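Local coordinates for dihydrodipicolinate synthase (Rhodopseudomonas palustris, PDB 3DZ1), which probably condenses pyruvate with aspartate semialdehyde to make 4-hydroxy-tetrahydrodipicolinate on the way to lysine, at residues A10-I15 and A216-C221; E44-L49 and K75-I80; C165-H170 and S195-N200. One frame throughout, in Å; residues are numbered along the deposited sequence.

Contact 1 (A10-I15 and A216-C221)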
ATOM      1  N   ALA A  10      30.937   5.032 -15.064  1.00  9.92           N
ATOM      2  CA  ALA A  10      31.349   5.112 -13.669  1.00 10.70           C
ATOM      3  C   ALA A  10      31.506   6.564 -13.238  1.00 11.09           C
ATOM      4  O   ALA A  10      31.224   7.482 -14.005  1.00 14.31           O
ATOM      5  CB  ALA A  10      32.668   4.368 -13.475  1.00 10.07           C
ATOM      6  N   GLY A  11      31.960   6.767 -12.006  1.00 10.57           N
ATOM      7  CA  GLY A  11      32.150   8.121 -11.526  1.00 10.69           C
ATOM      8  C   GLY A  11      30.913   8.721 -10.892  1.00 11.27           C
ATOM      9  O   GLY A  11      30.148   8.035 -10.220  1.00 13.17           O
ATOM     10  N   THR A  12      30.709  10.011 -11.111  1.00 10.95           N
ATOM     11  CA  THR A  12      29.565  10.688 -10.527  1.00 11.88           C
ATOM     12  C   THR A  12      28.623  11.271 -11.573  1.00 11.41           C
ATOM     13  O   THR A  12      29.038  12.058 -12.421  1.00 10.41           O
ATOM     14  CB  THR A  12      30.036  11.823  -9.585  1.00 11.62           C
ATOM     15  OG1 THR A  12      30.913  11.284  -8.584  1.00 14.00           O
ATOM     16  CG2 THR A  12      28.845  12.490  -8.905  1.00 13.10           C
ATOM     17  N   PHE A  13      27.358  10.863 -11.520  1.00 10.19           N
ATOM     18  CA  PHE A  13      26.339  11.385 -12.423  1.00 10.44           C
ATOM     19  C   PHE A  13      25.432  12.273 -11.583  1.00 11.20           C
ATOM     20  O   PHE A  13      24.846  11.817 -10.606  1.00 12.75           O
ATOM     21  CB  PHE A  13      25.503  10.258 -13.040  1.00 12.75           C
ATOM     22  CG  PHE A  13      26.107   9.659 -14.279  1.00 14.54           C
ATOM     23  CD1 PHE A  13      27.338   9.012 -14.228  1.00 14.85           C
ATOM     24  CD2 PHE A  13      25.439   9.738 -15.498  1.00 15.88           C
ATOM     25  CE1 PHE A  13      27.900   8.449 -15.375  1.00 16.46           C
ATOM     26  CE2 PHE A  13      25.990   9.178 -16.656  1.00 16.63           C
ATOM     27  CZ  PHE A  13      27.222   8.533 -16.593  1.00 15.54           C
ATOM     28  N   ALA A  14      25.309  13.539 -11.955  1.00 10.00           N
ATOM     29  CA  ALA A  14      24.464  14.447 -11.192  1.00  8.82           C
ATOM     30  C   ALA A  14      23.005  14.377 -11.641  1.00 10.63           C
ATOM     31  O   ALA A  14      22.719  14.375 -12.830  1.00 11.30           O
ATOM     32  CB  ALA A  14      24.988  15.876 -11.330  1.00  7.63           C
ATOM     33  N   ILE A  15      22.082  14.299 -10.687  1.00  8.88           N
ATOM     34  CA  ILE A  15      20.662  14.279 -11.024  1.00  9.07           C
ATOM     35  C   ILE A  15      20.242  15.742 -10.996  1.00  9.50           C
ATOM     36  O   ILE A  15      20.210  16.374  -9.939  1.00  8.74           O
ATOM     37  CB  ILE A  15      19.830  13.494 -10.000  1.00  8.73           C
ATOM     38  CG1 ILE A  15      20.356  12.058  -9.894  1.00  9.52           C
ATOM     39  CG2 ILE A  15      18.361  13.484 -10.438  1.00  9.43           C
ATOM     40  CD1 ILE A  15      19.653  11.213  -8.849  1.00  9.69           C
ATOM     41  N   ALA A 216      28.261   7.094  -8.233  1.00  8.98           N
ATOM     42  CA  ALA A 216      27.009   7.625  -7.718  1.00  9.44           C
ATOM     43  C   ALA A 216      26.195   8.412  -8.735  1.00  9.93           C
ATOM     44  O   ALA A 216      26.745   9.069  -9.621  1.00 10.01           O
ATOM     45  CB  ALA A 216      27.300   8.523  -6.518  1.00 11.32           C
HETATM   46  N   MSE A 217      24.878   8.315  -8.607  1.00  9.55           N
HETATM   47  CA  MSE A 217      23.965   9.093  -9.433  1.00  9.25           C
HETATM   48  C   MSE A 217      23.272   9.842  -8.311  1.00 11.24           C
HETATM   49  O   MSE A 217      22.352   9.324  -7.671  1.00 10.15           O
HETATM   50  CB  MSE A 217      22.969   8.225 -10.194  1.00  9.36           C
HETATM   51  CG  MSE A 217      22.160   9.060 -11.181  1.00 12.18           C
HETATM   52 SE   MSE A 217      20.905   8.060 -12.244  1.00 21.46          SE
HETATM   53  CE  MSE A 217      22.165   7.138 -13.366  1.00 16.35           C
ATOM     54  N   THR A 218      23.738  11.063  -8.074  1.00 12.49           N
ATOM     55  CA  THR A 218      23.268  11.871  -6.961  1.00 13.88           C
ATOM     56  C   THR A 218      22.592  13.207  -7.236  1.00 10.98           C
ATOM     57  O   THR A 218      22.990  13.953  -8.126  1.00 10.44           O
ATOM     58  CB  THR A 218      24.451  12.151  -6.009  1.00 14.72           C
ATOM     59  OG1 THR A 218      24.031  13.022  -4.957  1.00 15.36           O
ATOM     60  CG2 THR A 218      25.598  12.805  -6.773  1.00 14.40           C
ATOM     61  N   GLY A 219      21.575  13.496  -6.429  1.00 11.81           N
ATOM     62  CA  GLY A 219      20.860  14.755  -6.520  1.00 11.13           C
ATOM     63  C   GLY A 219      21.351  15.665  -5.399  1.00 12.39           C
ATOM     64  O   GLY A 219      20.844  16.771  -5.215  1.00 11.11           O
ATOM     65  N   TYR A 220      22.348  15.194  -4.649  1.00 11.13           N
ATOM     66  CA  TYR A 220      22.924  15.957  -3.539  1.00 12.95           C
ATOM     67  C   TYR A 220      23.454  17.311  -4.022  1.00 12.58           C
ATOM     68  O   TYR A 220      24.100  17.390  -5.073  1.00 12.13           O
ATOM     69  CB  TYR A 220      24.053  15.145  -2.890  1.00 13.76           C
ATOM     70  CG  TYR A 220      24.687  15.800  -1.682  1.00 14.08           C
ATOM     71  CD1 TYR A 220      23.905  16.273  -0.625  1.00 14.98           C
ATOM     72  CD2 TYR A 220      26.071  15.928  -1.587  1.00 15.25           C
ATOM     73  CE1 TYR A 220      24.492  16.861   0.497  1.00 15.03           C
ATOM     74  CE2 TYR A 220      26.667  16.511  -0.472  1.00 15.01           C
ATOM     75  CZ  TYR A 220      25.874  16.975   0.565  1.00 14.80           C
ATOM     76  OH  TYR A 220      26.471  17.548   1.666  1.00 13.01           O
ATOM     77  N   CYS A 221      23.187  18.365  -3.248  1.00 10.47           N
ATOM     78  CA  CYS A 221      23.605  19.720  -3.610  1.00 10.10           C
ATOM     79  C   CYS A 221      25.110  19.978  -3.670  1.00 10.25           C
ATOM     80  O   CYS A 221      25.539  21.082  -4.007  1.00  8.13           O
ATOM     81  CB  CYS A 221      22.927  20.755  -2.694  1.00 11.75           C
ATOM     82  SG  CYS A 221      23.166  20.515  -0.926  1.00 12.72           S
TER

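Contact 2 (E44-L49 and K75-I80)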
ATOM      1  N   GLU A  44      30.689  12.828 -14.585  1.00  8.28           N
ATOM      2  CA  GLU A  44      30.786  12.080 -15.832  1.00  7.91           C
ATOM      3  C   GLU A  44      29.483  12.147 -16.619  1.00  8.84           C
ATOM      4  O   GLU A  44      29.458  11.916 -17.830  1.00  9.52           O
ATOM      5  CB  GLU A  44      31.135  10.613 -15.552  1.00 12.06           C
ATOM      6  CG  GLU A  44      31.155   9.741 -16.804  1.00 18.31           C
ATOM      7  CD  GLU A  44      31.943   8.453 -16.628  1.00 23.99           C
ATOM      8  OE1 GLU A  44      33.124   8.538 -16.210  1.00 26.40           O
ATOM      9  OE2 GLU A  44      31.390   7.359 -16.914  1.00 22.46           O
ATOM     10  N   GLY A  45      28.395  12.466 -15.929  1.00  9.21           N
ATOM     11  CA  GLY A  45      27.118  12.536 -16.609  1.00  9.05           C
ATOM     12  C   GLY A  45      26.061  13.283 -15.835  1.00  9.20           C
ATOM     13  O   GLY A  45      26.290  13.724 -14.705  1.00  8.15           O
ATOM     14  N   VAL A  46      24.896  13.423 -16.456  1.00  7.85           N
ATOM     15  CA  VAL A  46      23.782  14.126 -15.843  1.00  7.82           C
ATOM     16  C   VAL A  46      22.493  13.383 -16.166  1.00  7.44           C
ATOM     17  O   VAL A  46      22.296  12.937 -17.295  1.00  8.12           O
ATOM     18  CB  VAL A  46      23.673  15.578 -16.390  1.00  9.45           C
ATOM     19  CG1 VAL A  46      22.606  16.355 -15.621  1.00 10.20           C
ATOM     20  CG2 VAL A  46      25.023  16.282 -16.284  1.00  9.34           C
ATOM     21  N   THR A  47      21.629  13.235 -15.168  1.00  6.52           N
ATOM     22  CA  THR A  47      20.343  12.576 -15.368  1.00  8.24           C
ATOM     23  C   THR A  47      19.298  13.681 -15.275  1.00  8.51           C
ATOM     24  O   THR A  47      19.331  14.497 -14.351  1.00  7.12           O
ATOM     25  CB  THR A  47      20.110  11.493 -14.300  1.00  8.09           C
ATOM     26  OG1 THR A  47      21.127  10.488 -14.432  1.00 10.23           O
ATOM     27  CG2 THR A  47      18.739  10.834 -14.483  1.00  8.54           C
ATOM     28  N   VAL A  48      18.386  13.726 -16.242  1.00  8.37           N
ATOM     29  CA  VAL A  48      17.377  14.776 -16.265  1.00  9.46           C
ATOM     30  C   VAL A  48      15.936  14.278 -16.273  1.00 10.18           C
ATOM     31  O   VAL A  48      15.667  13.110 -16.556  1.00 12.16           O
ATOM     32  CB  VAL A  48      17.579  15.705 -17.486  1.00  7.52           C
ATOM     33  CG1 VAL A  48      18.955  16.336 -17.431  1.00 10.35           C
ATOM     34  CG2 VAL A  48      17.416  14.923 -18.775  1.00  7.96           C
ATOM     35  N   LEU A  49      15.021  15.194 -15.966  1.00 11.37           N
ATOM     36  CA  LEU A  49      13.594  14.908 -15.909  1.00 12.88           C
ATOM     37  C   LEU A  49      13.278  13.943 -14.774  1.00 14.44           C
ATOM     38  O   LEU A  49      13.949  13.957 -13.743  1.00 14.45           O
ATOM     39  CB  LEU A  49      13.097  14.358 -17.253  1.00 13.59           C
ATOM     40  CG  LEU A  49      13.237  15.357 -18.413  1.00 14.96           C
ATOM     41  CD1 LEU A  49      12.633  14.778 -19.679  1.00 14.08           C
ATOM     42  CD2 LEU A  49      12.541  16.659 -18.045  1.00 16.84           C
ATOM     43  N   LYS A  75      27.985  18.738 -23.790  1.00 17.97           N
ATOM     44  CA  LYS A  75      28.723  18.150 -24.902  1.00 20.90           C
ATOM     45  C   LYS A  75      29.780  17.112 -24.504  1.00 20.44           C
ATOM     46  O   LYS A  75      30.027  16.162 -25.249  1.00 19.89           O
ATOM     47  CB  LYS A  75      29.383  19.265 -25.720  1.00 24.89           C
ATOM     48  CG  LYS A  75      28.407  20.332 -26.203  1.00 28.55           C
ATOM     49  CD  LYS A  75      29.122  21.448 -26.956  1.00 33.53           C
ATOM     50  CE  LYS A  75      30.179  22.125 -26.088  1.00 36.89           C
ATOM     51  NZ  LYS A  75      30.888  23.227 -26.804  1.00 39.08           N
ATOM     52  N   SER A  76      30.395  17.285 -23.336  1.00 19.73           N
ATOM     53  CA  SER A  76      31.437  16.365 -22.877  1.00 19.39           C
ATOM     54  C   SER A  76      30.974  15.334 -21.850  1.00 17.86           C
ATOM     55  O   SER A  76      31.795  14.604 -21.288  1.00 18.12           O
ATOM     56  CB  SER A  76      32.606  17.156 -22.283  1.00 18.88           C
ATOM     57  OG  SER A  76      32.199  17.843 -21.109  1.00 22.15           O
HETATM   58  N   MSE A  77      29.669  15.272 -21.600  1.00 17.62           N
HETATM   59  CA  MSE A  77      29.131  14.324 -20.630  1.00 16.34           C
HETATM   60  C   MSE A  77      27.978  13.511 -21.206  1.00 14.69           C
HETATM   61  O   MSE A  77      27.321  13.928 -22.158  1.00 13.86           O
HETATM   62  CB  MSE A  77      28.631  15.063 -19.386  1.00 16.62           C
HETATM   63  CG  MSE A  77      29.691  15.843 -18.644  1.00 17.63           C
HETATM   64 SE   MSE A  77      28.939  16.699 -17.083  1.00 22.59          SE
HETATM   65  CE  MSE A  77      27.843  18.028 -17.971  1.00 15.03           C
ATOM     66  N   GLN A  78      27.734  12.348 -20.614  1.00 14.62           N
ATOM     67  CA  GLN A  78      26.648  11.489 -21.057  1.00 13.58           C
ATOM     68  C   GLN A  78      25.389  11.908 -20.300  1.00 12.46           C
ATOM     69  O   GLN A  78      25.391  11.969 -19.072  1.00 13.39           O
ATOM     70  CB  GLN A  78      26.990  10.026 -20.759  1.00 15.64           C
ATOM     71  CG  GLN A  78      28.285   9.553 -21.415  1.00 21.41           C
ATOM     72  CD  GLN A  78      28.627   8.111 -21.084  1.00 25.19           C
ATOM     73  OE1 GLN A  78      28.809   7.749 -19.913  1.00 28.07           O
ATOM     74  NE2 GLN A  78      28.728   7.276 -22.119  1.00 26.64           N
ATOM     75  N   VAL A  79      24.321  12.215 -21.030  1.00 10.48           N
ATOM     76  CA  VAL A  79      23.070  12.627 -20.398  1.00 11.37           C
ATOM     77  C   VAL A  79      22.017  11.529 -20.475  1.00  9.88           C
ATOM     78  O   VAL A  79      21.718  11.004 -21.547  1.00 10.44           O
ATOM     79  CB  VAL A  79      22.509  13.918 -21.044  1.00  9.38           C
ATOM     80  CG1 VAL A  79      21.125  14.229 -20.493  1.00  9.79           C
ATOM     81  CG2 VAL A  79      23.444  15.077 -20.754  1.00  8.53           C
ATOM     82  N   ILE A  80      21.458  11.191 -19.319  1.00 10.82           N
ATOM     83  CA  ILE A  80      20.440  10.154 -19.217  1.00  9.50           C
ATOM     84  C   ILE A  80      19.086  10.808 -18.973  1.00  9.87           C
ATOM     85  O   ILE A  80      18.936  11.616 -18.062  1.00  8.96           O
ATOM     86  CB  ILE A  80      20.769   9.203 -18.055  1.00  9.37           C
ATOM     87  CG1 ILE A  80      22.115   8.529 -18.318  1.00 10.58           C
ATOM     88  CG2 ILE A  80      19.673   8.160 -17.896  1.00 11.93           C
ATOM     89  CD1 ILE A  80      22.699   7.855 -17.106  1.00 11.08           C
TER
HETATM   90  O   HOH W   1      31.461  11.530 -19.774  1.00 18.19           O

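Contact 3 (C165-H170 and S195-N200)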
ATOM      1  N   CYS A 165      20.107  -3.141 -21.505  1.00  8.38           N
ATOM      2  CA  CYS A 165      20.091  -2.558 -20.164  1.00  9.71           C
ATOM      3  C   CYS A 165      21.569  -2.550 -19.774  1.00  9.52           C
ATOM      4  O   CYS A 165      22.181  -3.606 -19.623  1.00  9.90           O
ATOM      5  CB  CYS A 165      19.307  -3.406 -19.168  1.00  9.50           C
ATOM      6  SG  CYS A 165      19.336  -2.666 -17.500  1.00 10.19           S
ATOM      7  N   VAL A 166      22.141  -1.362 -19.621  1.00  7.90           N
ATOM      8  CA  VAL A 166      23.561  -1.246 -19.304  1.00  7.31           C
ATOM      9  C   VAL A 166      23.869  -0.791 -17.887  1.00  8.55           C
ATOM     10  O   VAL A 166      25.023  -0.825 -17.461  1.00  6.80           O
ATOM     11  CB  VAL A 166      24.259  -0.254 -20.269  1.00  6.68           C
ATOM     12  CG1 VAL A 166      24.151  -0.754 -21.708  1.00  6.05           C
ATOM     13  CG2 VAL A 166      23.623   1.130 -20.145  1.00  7.98           C
HETATM   14  N   MSE A 167      22.849  -0.377 -17.147  1.00  7.27           N
HETATM   15  CA  MSE A 167      23.103   0.126 -15.808  1.00  8.13           C
HETATM   16  C   MSE A 167      21.951  -0.059 -14.840  1.00  8.69           C
HETATM   17  O   MSE A 167      20.781  -0.102 -15.230  1.00  7.44           O
HETATM   18  CB  MSE A 167      23.434   1.621 -15.895  1.00  9.24           C
HETATM   19  CG  MSE A 167      23.677   2.327 -14.561  1.00 11.55           C
HETATM   20 SE   MSE A 167      23.670   4.270 -14.784  1.00 18.56          SE
HETATM   21  CE  MSE A 167      25.411   4.459 -15.630  1.00 10.68           C
ATOM     22  N   LEU A 168      22.306  -0.172 -13.566  1.00  9.16           N
ATOM     23  CA  LEU A 168      21.331  -0.277 -12.502  1.00  8.17           C
ATOM     24  C   LEU A 168      21.537   0.956 -11.637  1.00  8.19           C
ATOM     25  O   LEU A 168      22.672   1.253 -11.241  1.00  8.66           O
ATOM     26  CB  LEU A 168      21.575  -1.519 -11.636  1.00  8.32           C
ATOM     27  CG  LEU A 168      20.836  -1.519 -10.284  1.00  6.06           C
ATOM     28  CD1 LEU A 168      19.343  -1.723 -10.508  1.00  6.55           C
ATOM     29  CD2 LEU A 168      21.385  -2.623  -9.381  1.00  7.32           C
ATOM     30  N   LYS A 169      20.465   1.701 -11.381  1.00  8.97           N
ATOM     31  CA  LYS A 169      20.574   2.838 -10.482  1.00  8.54           C
ATOM     32  C   LYS A 169      20.144   2.191  -9.181  1.00  8.23           C
ATOM     33  O   LYS A 169      18.953   1.975  -8.945  1.00  9.18           O
ATOM     34  CB  LYS A 169      19.607   3.971 -10.813  1.00  9.48           C
ATOM     35  CG  LYS A 169      19.824   5.161  -9.881  1.00 11.33           C
ATOM     36  CD  LYS A 169      18.690   6.168  -9.908  1.00 11.94           C
ATOM     37  CE  LYS A 169      18.975   7.297  -8.926  1.00 11.25           C
ATOM     38  NZ  LYS A 169      17.835   8.233  -8.787  1.00 13.26           N
ATOM     39  N   HIS A 170      21.130   1.856  -8.365  1.00  8.06           N
ATOM     40  CA  HIS A 170      20.925   1.184  -7.089  1.00  9.16           C
ATOM     41  C   HIS A 170      20.461   2.098  -5.961  1.00  8.92           C
ATOM     42  O   HIS A 170      21.226   2.928  -5.464  1.00  9.11           O
ATOM     43  CB  HIS A 170      22.229   0.482  -6.696  1.00  9.28           C
ATOM     44  CG  HIS A 170      22.187  -0.187  -5.358  1.00  9.22           C
ATOM     45  ND1 HIS A 170      21.626  -1.432  -5.161  1.00 11.12           N
ATOM     46  CD2 HIS A 170      22.637   0.216  -4.146  1.00 10.32           C
ATOM     47  CE1 HIS A 170      21.731  -1.765  -3.887  1.00 11.38           C
ATOM     48  NE2 HIS A 170      22.340  -0.782  -3.251  1.00  9.27           N
ATOM     49  N   SER A 195      26.830  -1.508 -15.145  1.00  7.19           N
ATOM     50  CA  SER A 195      27.254  -0.383 -14.332  1.00  7.04           C
ATOM     51  C   SER A 195      26.290  -0.259 -13.163  1.00  7.42           C
ATOM     52  O   SER A 195      25.077  -0.451 -13.313  1.00  6.03           O
ATOM     53  CB  SER A 195      27.241   0.915 -15.152  1.00  8.13           C
ATOM     54  OG  SER A 195      27.561   2.044 -14.343  1.00  8.75           O
ATOM     55  N   ILE A 196      26.835   0.026 -11.988  1.00  6.48           N
ATOM     56  CA  ILE A 196      26.002   0.202 -10.813  1.00  7.01           C
ATOM     57  C   ILE A 196      26.313   1.555 -10.187  1.00  8.30           C
ATOM     58  O   ILE A 196      27.389   1.762  -9.629  1.00  8.39           O
ATOM     59  CB  ILE A 196      26.232  -0.915  -9.764  1.00  5.60           C
ATOM     60  CG1 ILE A 196      25.830  -2.277 -10.346  1.00  6.50           C
ATOM     61  CG2 ILE A 196      25.404  -0.621  -8.509  1.00  6.29           C
ATOM     62  CD1 ILE A 196      25.982  -3.455  -9.362  1.00  8.77           C
ATOM     63  N   LEU A 197      25.376   2.489 -10.319  1.00  7.01           N
ATOM     64  CA  LEU A 197      25.534   3.816  -9.735  1.00  6.16           C
ATOM     65  C   LEU A 197      24.492   3.876  -8.634  1.00  7.70           C
ATOM     66  O   LEU A 197      23.340   3.482  -8.833  1.00  7.78           O
ATOM     67  CB  LEU A 197      25.291   4.913 -10.770  1.00  6.38           C
ATOM     68  CG  LEU A 197      26.268   4.960 -11.948  1.00  5.56           C
ATOM     69  CD1 LEU A 197      26.068   6.266 -12.690  1.00  6.92           C
ATOM     70  CD2 LEU A 197      27.714   4.855 -11.450  1.00  8.45           C
ATOM     71  N   CYS A 198      24.896   4.375  -7.475  1.00  7.31           N
ATOM     72  CA  CYS A 198      24.008   4.411  -6.329  1.00  8.70           C
ATOM     73  C   CYS A 198      23.275   5.704  -6.052  1.00  8.75           C
ATOM     74  O   CYS A 198      23.765   6.801  -6.338  1.00  8.96           O
ATOM     75  CB  CYS A 198      24.787   3.974  -5.093  1.00  8.67           C
ATOM     76  SG  CYS A 198      25.519   2.337  -5.328  1.00 12.20           S
ATOM     77  N   GLY A 199      22.084   5.548  -5.478  1.00  8.70           N
ATOM     78  CA  GLY A 199      21.253   6.686  -5.153  1.00  9.03           C
ATOM     79  C   GLY A 199      20.790   6.714  -3.710  1.00  8.39           C
ATOM     80  O   GLY A 199      21.596   6.632  -2.783  1.00  8.02           O
ATOM     81  N   ASN A 200      19.477   6.813  -3.526  1.00  8.32           N
ATOM     82  CA  ASN A 200      18.876   6.907  -2.198  1.00  7.53           C
ATOM     83  C   ASN A 200      19.538   8.040  -1.421  1.00  9.74           C
ATOM     84  O   ASN A 200      19.936   7.871  -0.268  1.00  9.03           O
ATOM     85  CB  ASN A 200      19.006   5.589  -1.421  1.00  9.35           C
ATOM     86  CG  ASN A 200      18.198   5.600  -0.128  1.00  9.20           C
ATOM     87  OD1 ASN A 200      17.151   6.235  -0.057  1.00  9.96           O
ATOM     88  ND2 ASN A 200      18.672   4.889   0.887  1.00  9.27           N
TER

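Contact 1 (A10-I15 and A216-C221)
I15 lays its CG1 branch over the stem of selenomethionine M217, CG1 to CG 3.7 Å. CG1 stands anti to the carbonyl carbon of its own residue (chi1 -58°), which carries CD1 on across the neighbouring backbone to 3.5 Å from the carbonyl O of M217. The M217 side chain leaves the strand with CG anti to the backbone N and then bends at chi3 (-71°). Its CG also meets CB of F13 at 4.0 Å, while the F13 ring turns away and carries the carbonyl O of A10 at its edge, in the ring plane. F13 and M217 face the barrel interior, where M217 is predicted to bind pyruvate. On the outward face T12 and T218 cross obliquely and touch methyl to methyl, CG2 to CG2 3.9 Å. T218 OG1 stands anti to its own backbone N (chi1 176°), beside the carbonyl carbon, where it accepts from Y220 N at 2.8 Å, an ST turn that starts the chain's departure from the strand; the same rotation puts CG2 in the crowded position between N and carbonyl carbon.

Beneath the side chains runs a parallel ladder. A216 N bonds to G11 O and T218 N to F13 O, both close to the C=O axis. F13 N reaches A216 O at 2.7 Å and nearly straight, whereas I15 N meets T218 O at 2.7 Å from above the carbonyl plane. The ladder pairs the first strand with the eighth and so closes the TIM barrel, across 200 intervening residues. On its outside helix 223-234 packs V227 and V230 on T12 and L226 on T218; strand 45-48 hydrogen-bonds to the other edge of strand 11-15, and C198 of strand 195-198 to M217.

Contact 2 (E44-L49 and K75-I80)
The carboxylate of E44 and the amide of Q78 lie side by side, pointing the same way, with their planes 66° apart. Their oxygens, E44 OE2 and Q78 OE1, stay 4.0 Å apart and do not bond; E44 OE2 instead accepts from the backbone N of A10, and F13 of strand 11-15 touches both side chains. They sit at the start of a right-handed beta-alpha-beta unit of the TIM barrel, strand 45-48, helix 60-73 and strand 78-82, whose strands pair in parallel. The ladder begins loosely: Q78 N to E44 O is a weak bond of 3.3 Å, and a water also donates to that oxygen. It tightens further along the strands, with I80 N on V46 O in the carbonyl plane and V48 N on I80 O at 2.8 Å, nearly along the C=O axis.

Outside the barrel, V46 and selenomethionine M77 cross obliquely. M77 bends at chi3 (-70°) to bring CE to 3.7 Å from V46 CG2. V48 and V79 cross at about a right angle, where helix 60-73 packs on them through F70 and I71. Inside, T47 and I80 cross obliquely, and the buried T47 OG1, with no hydrogen-bonding partner in the model, lies 3.9 Å from I80 CB.

Contact 3 (C165-H170 and S195-N200)
Selenomethionine M167 and L197 cross obliquely on the inner wall of the TIM barrel, where strand 165-170 and strand 195-198 pair in parallel as one beta-alpha-beta unit with helix 176-188. M167 CG stands anti to the backbone N, and a bend at chi3 (-75°) swings CE to 3.5 Å from L197 CD1. The same methyl comes up against S195 OG at 3.5 Å, a hydroxyl that is hydrogen-bonded to A9 O. K169, also turned inward, runs out extended, its NZ in a salt bridge to E171, which is likely to steady the charge. In DapA relatives the lysine that forms a Schiff base with pyruvate sits on this sixth strand.

On the outer face C198 SG approaches the H170 ring obliquely, 3.8 Å from H170 CD2 and 67° off the ring normal as seen from the centroid, while H170 CB rests on I196 CG2. K178 and I179 of helix 176-188 touch the histidine.

Five backbone bonds hold the strands together. L168 N to S195 O and L197 N to L168 O run nearly along the C=O axes. The last reaches beyond the strand: G199 N meets H170 O at 2.8 Å, from above the carbonyl plane.

How the contacts relate
All three contacts are buried joints of one eight-stranded barrel, contact 3 throughout. Contact 2 lies farthest from the chain centre, about 10 Å between centres against 6 and 8 Å for contacts 1 and 3, and starts at partly exposed E44 and Q78. Contact 1 closes the ring; contacts 2 and 3 are nested in series within its span, each joining strands linked by a single helix. They do not touch, but M217 packs on both, on T47 and M167. Contact 1 has small residues and threonines outside and M217 inside; contact 2 pairs aliphatic packing with a weak first bond beside a water; contact 3 adds the histidine-cysteine pair and K169, salt-bridged to E171.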